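Local coordinates for protein protease Do-like 8, chloroplastic (Arabidopsis thaliana, PDB 4IC6) that probably acts as a serine protease of the HtrA (Deg) family in the chloroplast thylakoid, cleaving protein substrates with a chymotrypsin-like charge relay system, at residues 79-82 and 83-86; 148-151 and 152-156; 25-28 and 29-32. The protein carries 1 engineered substitution. All coordinates share one frame; numbering follows the deposited sequence.

Contact 1 of 3, residues 79-82 and 83-86; sequences VTNY and HVIG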
loop_
_atom_site.group_PDB
_atom_site.type_symbol
_atom_site.label_atom_id
_atom_site.label_comp_id
_atom_site.label_asym_id
_atom_site.label_seq_id
_atom_site.Cartn_x
_atom_site.Cartn_y
_atom_site.Cartn_z
ATOM N N VAL A 79 22.074 -2.328 -29.598
ATOM C CA VAL A 79 20.655 -1.990 -29.505
ATOM C C VAL A 79 20.114 -2.266 -28.103
ATOM O O VAL A 79 20.426 -3.305 -27.502
ATOM C CB VAL A 79 19.820 -2.769 -30.540
ATOM C CG1 VAL A 79 18.309 -2.546 -30.320
ATOM C CG2 VAL A 79 20.214 -2.364 -31.936
ATOM N N THR A 80 19.327 -1.328 -27.575
ATOM C CA THR A 80 18.737 -1.473 -26.238
ATOM C C THR A 80 17.423 -0.698 -26.152
ATOM O O THR A 80 17.005 -0.074 -27.130
ATOM C CB THR A 80 19.711 -0.957 -25.150
ATOM O OG1 THR A 80 19.267 -1.364 -23.846
ATOM C CG2 THR A 80 19.811 0.567 -25.206
ATOM N N ASN A 81 16.775 -0.726 -24.991
ATOM C CA ASN A 81 15.637 0.160 -24.762
ATOM C C ASN A 81 16.093 1.603 -24.550
ATOM O O ASN A 81 17.154 1.868 -23.965
ATOM C CB ASN A 81 14.827 -0.252 -23.529
ATOM C CG ASN A 81 14.023 -1.513 -23.743
ATOM O OD1 ASN A 81 14.101 -2.446 -22.943
ATOM N ND2 ASN A 81 13.238 -1.550 -24.814
ATOM N N TYR A 82 15.266 2.530 -25.021
ATOM C CA TYR A 82 15.400 3.939 -24.712
ATOM C C TYR A 82 15.457 4.046 -23.187
ATOM O O TYR A 82 16.288 4.753 -22.632
ATOM C CB TYR A 82 14.189 4.692 -25.285
ATOM C CG TYR A 82 14.184 6.204 -25.103
ATOM C CD1 TYR A 82 14.337 7.054 -26.191
ATOM C CD2 TYR A 82 13.968 6.777 -23.856
ATOM C CE1 TYR A 82 14.312 8.439 -26.036
ATOM C CE2 TYR A 82 13.942 8.155 -23.694
ATOM C CZ TYR A 82 14.117 8.978 -24.791
ATOM O OH TYR A 82 14.098 10.346 -24.635
ATOM N N HIS A 83 14.594 3.293 -22.512
ATOM C CA HIS A 83 14.508 3.354 -21.057
ATOM C C HIS A 83 15.767 2.938 -20.287
ATOM O O HIS A 83 15.989 3.448 -19.199
ATOM C CB HIS A 83 13.303 2.543 -20.532
ATOM C CG HIS A 83 13.066 2.718 -19.059
ATOM N ND1 HIS A 83 13.350 1.734 -18.134
ATOM C CD2 HIS A 83 12.607 3.775 -18.355
ATOM C CE1 HIS A 83 13.062 2.180 -16.921
ATOM N NE2 HIS A 83 12.603 3.412 -17.030
ATOM N N VAL A 84 16.587 2.023 -20.811
ATOM C CA VAL A 84 17.756 1.627 -20.026
ATOM C C VAL A 84 18.774 2.774 -19.909
ATOM O O VAL A 84 19.514 2.865 -18.929
ATOM C CB VAL A 84 18.447 0.316 -20.494
ATOM C CG1 VAL A 84 17.430 -0.800 -20.732
ATOM C CG2 VAL A 84 19.336 0.549 -21.693
ATOM N N ILE A 85 18.795 3.660 -20.901
ATOM C CA ILE A 85 19.585 4.882 -20.777
ATOM C C ILE A 85 18.704 6.115 -20.690
ATOM O O ILE A 85 19.075 7.174 -21.185
ATOM C CB ILE A 85 20.600 5.041 -21.930
ATOM C CG1 ILE A 85 19.913 4.905 -23.295
ATOM C CG2 ILE A 85 21.704 4.025 -21.793
ATOM C CD1 ILE A 85 20.651 5.644 -24.412
ATOM N N GLY A 86 17.542 5.971 -20.054
ATOM C CA GLY A 86 16.541 7.025 -20.023
ATOM C C GLY A 86 17.024 8.284 -19.338
ATOM O O GLY A 86 16.765 9.407 -19.791
#
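N81 and V84 meet where the chain leaves strand 77-80 and curls into one tight turn, and the nonpolar part of the contact centres on V84. One of its methyls packs on the start of the asparagine side chain, with V84 CG1 3.9 Å from N81 CB. The first torsion explains this: V84 CG1 stands opposite the carbonyl carbon and beside the backbone N (chi1 -47°), which brings that methyl to N81. V84 CG2 is directed to T80, but this pair is modelled too close and its exact placing is doubtful. With an alanine here both methyls are gone, and N81 CB would probably lose this packing, leaving a gap beside the turn.

The backbone bonds are bent. V84 N donates to N81 O at 3.2 Å with an N-H...O angle of 139°, approaching from well above the carbonyl plane, and I85 N reaches Y82 O only weakly, at 3.2 Å. A further weak bond, from G86 N to H83 O, leads into helix 86-90, for which I85 is the N-cap.

Polar groups tie the turn to its surroundings. T80 OG1 bonds to S68 O, N81 ND2 to D126 O and T220 OG1, and the backbone N of H83 to D126 OD1. D126 and H83 are the predicted charge relay pair, so a backbone bond from the turn helps to place D126 beside H83. This is the histidine-bearing turn of the chymotrypsin-like fold, leaving the first beta-barrel with the side chain of N81 about 5 Å from that of A204, the engineered residue at the predicted third relay position.

Contact 2 of 3, residues 148-151 and 152-156; sequences NSLK and VGQQC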
loop_
_atom_site.group_PDB
_atom_site.type_symbol
_atom_site.label_atom_id
_atom_site.label_comp_id
_atom_site.label_asym_id
_atom_site.label_seq_id
_atom_site.Cartn_x
_atom_site.Cartn_y
_atom_site.Cartn_z
ATOM N N ASN A 148 6.942 -11.408 -37.738
ATOM C CA ASN A 148 5.632 -11.499 -38.386
ATOM C C ASN A 148 5.107 -12.939 -38.533
ATOM O O ASN A 148 3.917 -13.151 -38.737
ATOM C CB ASN A 148 5.644 -10.770 -39.739
ATOM C CG ASN A 148 5.793 -9.246 -39.592
ATOM O OD1 ASN A 148 5.247 -8.639 -38.665
ATOM N ND2 ASN A 148 6.535 -8.631 -40.509
ATOM N N SER A 149 5.992 -13.924 -38.415
ATOM C CA SER A 149 5.607 -15.324 -38.603
ATOM C C SER A 149 5.362 -16.022 -37.272
ATOM O O SER A 149 5.063 -17.219 -37.235
ATOM C CB SER A 149 6.699 -16.078 -39.372
ATOM O OG SER A 149 7.820 -16.347 -38.548
ATOM N N LEU A 150 5.491 -15.278 -36.177
ATOM C CA LEU A 150 5.395 -15.864 -34.828
ATOM C C LEU A 150 4.019 -16.445 -34.553
ATOM O O LEU A 150 3.019 -15.903 -35.010
ATOM C CB LEU A 150 5.714 -14.820 -33.753
ATOM C CG LEU A 150 7.194 -14.528 -33.542
ATOM C CD1 LEU A 150 7.353 -13.451 -32.470
ATOM C CD2 LEU A 150 7.906 -15.818 -33.127
ATOM N N LYS A 151 3.981 -17.552 -33.813
ATOM C CA LYS A 151 2.734 -18.202 -33.434
ATOM C C LYS A 151 2.648 -18.240 -31.920
ATOM O O LYS A 151 3.630 -18.574 -31.248
ATOM C CB LYS A 151 2.703 -19.650 -33.940
ATOM C CG LYS A 151 2.724 -19.825 -35.439
ATOM C CD LYS A 151 1.545 -19.125 -36.057
ATOM C CE LYS A 151 1.180 -19.749 -37.390
ATOM N NZ LYS A 151 1.288 -18.765 -38.505
ATOM N N VAL A 152 1.478 -17.906 -31.388
ATOM C CA VAL A 152 1.234 -18.045 -29.956
ATOM C C VAL A 152 1.441 -19.511 -29.604
ATOM O O VAL A 152 0.916 -20.405 -30.274
ATOM C CB VAL A 152 -0.183 -17.580 -29.581
ATOM C CG1 VAL A 152 -0.541 -18.046 -28.161
ATOM C CG2 VAL A 152 -0.288 -16.068 -29.710
ATOM N N GLY A 153 2.256 -19.752 -28.588
ATOM C CA GLY A 153 2.558 -21.097 -28.162
ATOM C C GLY A 153 4.006 -21.469 -28.392
ATOM O O GLY A 153 4.503 -22.447 -27.825
ATOM N N GLN A 154 4.687 -20.704 -29.239
ATOM C CA GLN A 154 6.099 -20.975 -29.513
ATOM C C GLN A 154 6.934 -20.721 -28.272
ATOM O O GLN A 154 6.635 -19.817 -27.495
ATOM C CB GLN A 154 6.622 -20.041 -30.602
ATOM C CG GLN A 154 6.401 -20.517 -31.991
ATOM C CD GLN A 154 7.041 -19.587 -32.999
ATOM O OE1 GLN A 154 6.353 -18.976 -33.818
ATOM N NE2 GLN A 154 8.378 -19.476 -32.944
ATOM N N GLN A 155 8.007 -21.490 -28.130
ATOM C CA GLN A 155 8.933 -21.350 -27.014
ATOM C C GLN A 155 9.725 -20.066 -27.221
ATOM O O GLN A 155 10.105 -19.732 -28.355
ATOM C CB GLN A 155 9.911 -22.532 -27.016
ATOM C CG GLN A 155 10.986 -22.477 -25.926
ATOM C CD GLN A 155 12.052 -23.542 -26.147
ATOM O OE1 GLN A 155 12.695 -23.579 -27.193
ATOM N NE2 GLN A 155 12.224 -24.426 -25.173
ATOM N N CYS A 156 9.950 -19.321 -26.149
ATOM C CA CYS A 156 10.846 -18.160 -26.223
ATOM C C CYS A 156 11.778 -18.070 -25.016
ATOM O O CYS A 156 11.434 -18.517 -23.914
ATOM C CB CYS A 156 10.064 -16.856 -26.401
ATOM S SG CYS A 156 8.721 -16.536 -25.242
HETATM O O HOH W 1 6.910 -19.192 -36.364
#
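A type II beta turn, K151 to Q154, brings the chain into strand 155-160, and the side chain of its last residue folds back to fasten the approach. The turn is closed by Q154 N donating to K151 O at 3.1 Å, a fairly straight bond with an N-H...O angle of 160°. G153 stands at the third position, where its backbone angles would jam any side chain against the carbonyl oxygen of V152.

The amide of Q154 supplies a second link in the reverse sense: Q154 OE1 accepts from K151 N at 2.8 Å, the donor tilted 28° from the carbonyl plane. K151 therefore gives both its backbone NH and its backbone carbonyl to the same residue. Beyond CB the glutamine chain starts opposite its carbonyl carbon and then runs out extended (chi2 -176°), which carries the amide past K151 O, 3.5 Å from Q154 CG, to the backbone N of the same lysine.

Q154 OE1 is held twice, since a water also donates to it at 2.6 Å and bonds in the same way to S149 O at 2.8 Å, joining the amide to the end of the short 3-10 segment. L150 crosses the glutamine at about a right angle: L150 CD2 lies 3.6 Å from Q154 OE1 and 3.7 Å from Q154 NE2, so this methyl lies beside both polar atoms of the amide. L150 also packs on I193 of strand 192-195.

The second subunit is tied in by a hydrogen bond from Q155 N to E28 OE1 of that copy, and K151 and V152 pack on its V32 and L169. A type II beta turn of this kind, with glycine at its third position, here leads into the second six-stranded antiparallel barrel of the chymotrypsin-like protease fold.

Contact 3 of 3, residues 25-28 and 29-32; sequences FPTE and GRIV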
loop_
_atom_site.group_PDB
_atom_site.type_symbol
_atom_site.label_atom_id
_atom_site.label_comp_id
_atom_site.label_asym_id
_atom_site.label_seq_id
_atom_site.Cartn_x
_atom_site.Cartn_y
_atom_site.Cartn_z
ATOM N N PHE A 25 18.265 -33.696 -20.798
ATOM C CA PHE A 25 17.210 -34.113 -21.709
ATOM C C PHE A 25 17.171 -33.158 -22.912
ATOM O O PHE A 25 17.781 -32.085 -22.873
ATOM C CB PHE A 25 15.872 -34.217 -20.958
ATOM C CG PHE A 25 15.805 -35.411 -20.034
ATOM C CD1 PHE A 25 15.516 -36.675 -20.536
ATOM C CD2 PHE A 25 16.065 -35.282 -18.676
ATOM C CE1 PHE A 25 15.466 -37.791 -19.693
ATOM C CE2 PHE A 25 16.024 -36.395 -17.825
ATOM C CZ PHE A 25 15.719 -37.652 -18.333
ATOM N N PRO A 26 16.488 -33.558 -24.000
ATOM C CA PRO A 26 16.598 -32.794 -25.254
ATOM C C PRO A 26 16.169 -31.335 -25.167
ATOM O O PRO A 26 16.892 -30.469 -25.660
ATOM C CB PRO A 26 15.695 -33.571 -26.221
ATOM C CG PRO A 26 15.812 -35.002 -25.724
ATOM C CD PRO A 26 15.815 -34.855 -24.203
ATOM N N THR A 27 15.019 -31.053 -24.560
ATOM C CA THR A 27 14.551 -29.679 -24.509
ATOM C C THR A 27 15.424 -28.824 -23.587
ATOM O O THR A 27 15.896 -27.758 -23.994
ATOM C CB THR A 27 13.058 -29.569 -24.131
ATOM O OG1 THR A 27 12.282 -30.224 -25.135
ATOM C CG2 THR A 27 12.629 -28.107 -24.079
ATOM N N GLU A 28 15.667 -29.277 -22.362
ATOM C CA GLU A 28 16.560 -28.493 -21.501
ATOM C C GLU A 28 17.950 -28.408 -22.139
ATOM O O GLU A 28 18.593 -27.373 -22.069
ATOM C CB GLU A 28 16.632 -29.048 -20.071
ATOM C CG GLU A 28 17.033 -30.509 -19.986
ATOM C CD GLU A 28 17.396 -30.943 -18.567
ATOM O OE1 GLU A 28 17.394 -30.090 -17.641
ATOM O OE2 GLU A 28 17.705 -32.139 -18.383
ATOM N N GLY A 29 18.391 -29.483 -22.790
ATOM C CA GLY A 29 19.660 -29.471 -23.504
ATOM C C GLY A 29 19.780 -28.362 -24.544
ATOM O O GLY A 29 20.796 -27.659 -24.586
ATOM N N ARG A 30 18.761 -28.212 -25.395
ATOM C CA ARG A 30 18.755 -27.154 -26.414
ATOM C C ARG A 30 18.810 -25.778 -25.770
ATOM O O ARG A 30 19.537 -24.898 -26.219
ATOM C CB ARG A 30 17.477 -27.187 -27.261
ATOM C CG ARG A 30 17.263 -28.422 -28.101
ATOM C CD ARG A 30 16.177 -28.186 -29.173
ATOM N NE ARG A 30 14.825 -27.981 -28.633
ATOM C CZ ARG A 30 14.243 -26.794 -28.475
ATOM N NH1 ARG A 30 13.012 -26.718 -27.985
ATOM N NH2 ARG A 30 14.887 -25.681 -28.804
ATOM N N ILE A 31 17.989 -25.585 -24.747
ATOM C CA ILE A 31 17.908 -24.308 -24.058
ATOM C C ILE A 31 19.270 -23.926 -23.510
ATOM O O ILE A 31 19.722 -22.793 -23.682
ATOM C CB ILE A 31 16.908 -24.353 -22.900
ATOM C CG1 ILE A 31 15.499 -24.636 -23.418
ATOM C CG2 ILE A 31 16.900 -23.026 -22.150
ATOM C CD1 ILE A 31 14.446 -24.586 -22.311
ATOM N N VAL A 32 19.916 -24.874 -22.838
ATOM C CA VAL A 32 21.259 -24.640 -22.302
ATOM C C VAL A 32 22.268 -24.199 -23.366
ATOM O O VAL A 32 23.038 -23.253 -23.148
ATOM C CB VAL A 32 21.774 -25.858 -21.503
ATOM C CG1 VAL A 32 23.295 -25.804 -21.338
ATOM C CG2 VAL A 32 21.080 -25.922 -20.130
#
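F25 O accepts from G29 N at 2.7 Å, the first of four i-to-i+4 bonds that begin helix 26-39. The next three follow in step: R30 N to P26 O at 2.9 Å, I31 N to T27 O at 3.1 Å, and V32 N to E28 O at 2.9 Å. The last two are nearly straight, each with an N-H...O angle of 169°. P26, the first helical residue, has no NH to satisfy.

F25 is the N-cap, and its own NH is taken by the side chain three residues on: E28 OE2 accepts from F25 N at 2.9 Å through its anti lone pair. This is one half of a capping box, since phenylalanine has no side-chain acceptor to return the bond. E28 places CG between its backbone N and carbonyl carbon (chi1 55°), and this turns the carboxylate back over the helix start. There the helix dipole would probably favour its negative form. OE2 also bonds to the hydroxyl of S211 of the third subunit, and OE1 takes the backbone N of Q155 of that copy.

G29 N lies close to F25 O, where a beta carbon on G29 would clash with that oxygen. R30 lays its CG 3.2 Å from P26 O. R30 NH1 donates to Q155 OE1 of the same chain and passes 4.2 Å from T27 CG2. The guanidinium also makes a cation-pi contact with F25 of the second subunit, just as the F25 ring receives R30 of the third.

Overall arrangement
Along the chain the order is contact 3, contact 1, contact 2. Contact 3 begins helix 26-39, which precedes the protease barrels; contact 1 leaves the first barrel at strand 77-80, and contact 2 enters the second at strand 155-160. Contact 1 lies apart, its centre 31 Å from that of contact 3 and 25 Å from that of contact 2. Contacts 2 and 3, with centres 18 Å apart, touch through Q155, which lies against T27, R30 and I31. Both also meet neighbouring subunits reciprocally, consistent with a trimeric ring, as in other HtrA proteases, within a six-chain assembly; their nearest atoms are about 15 and 20 Å from contact 1, at the predicted active site.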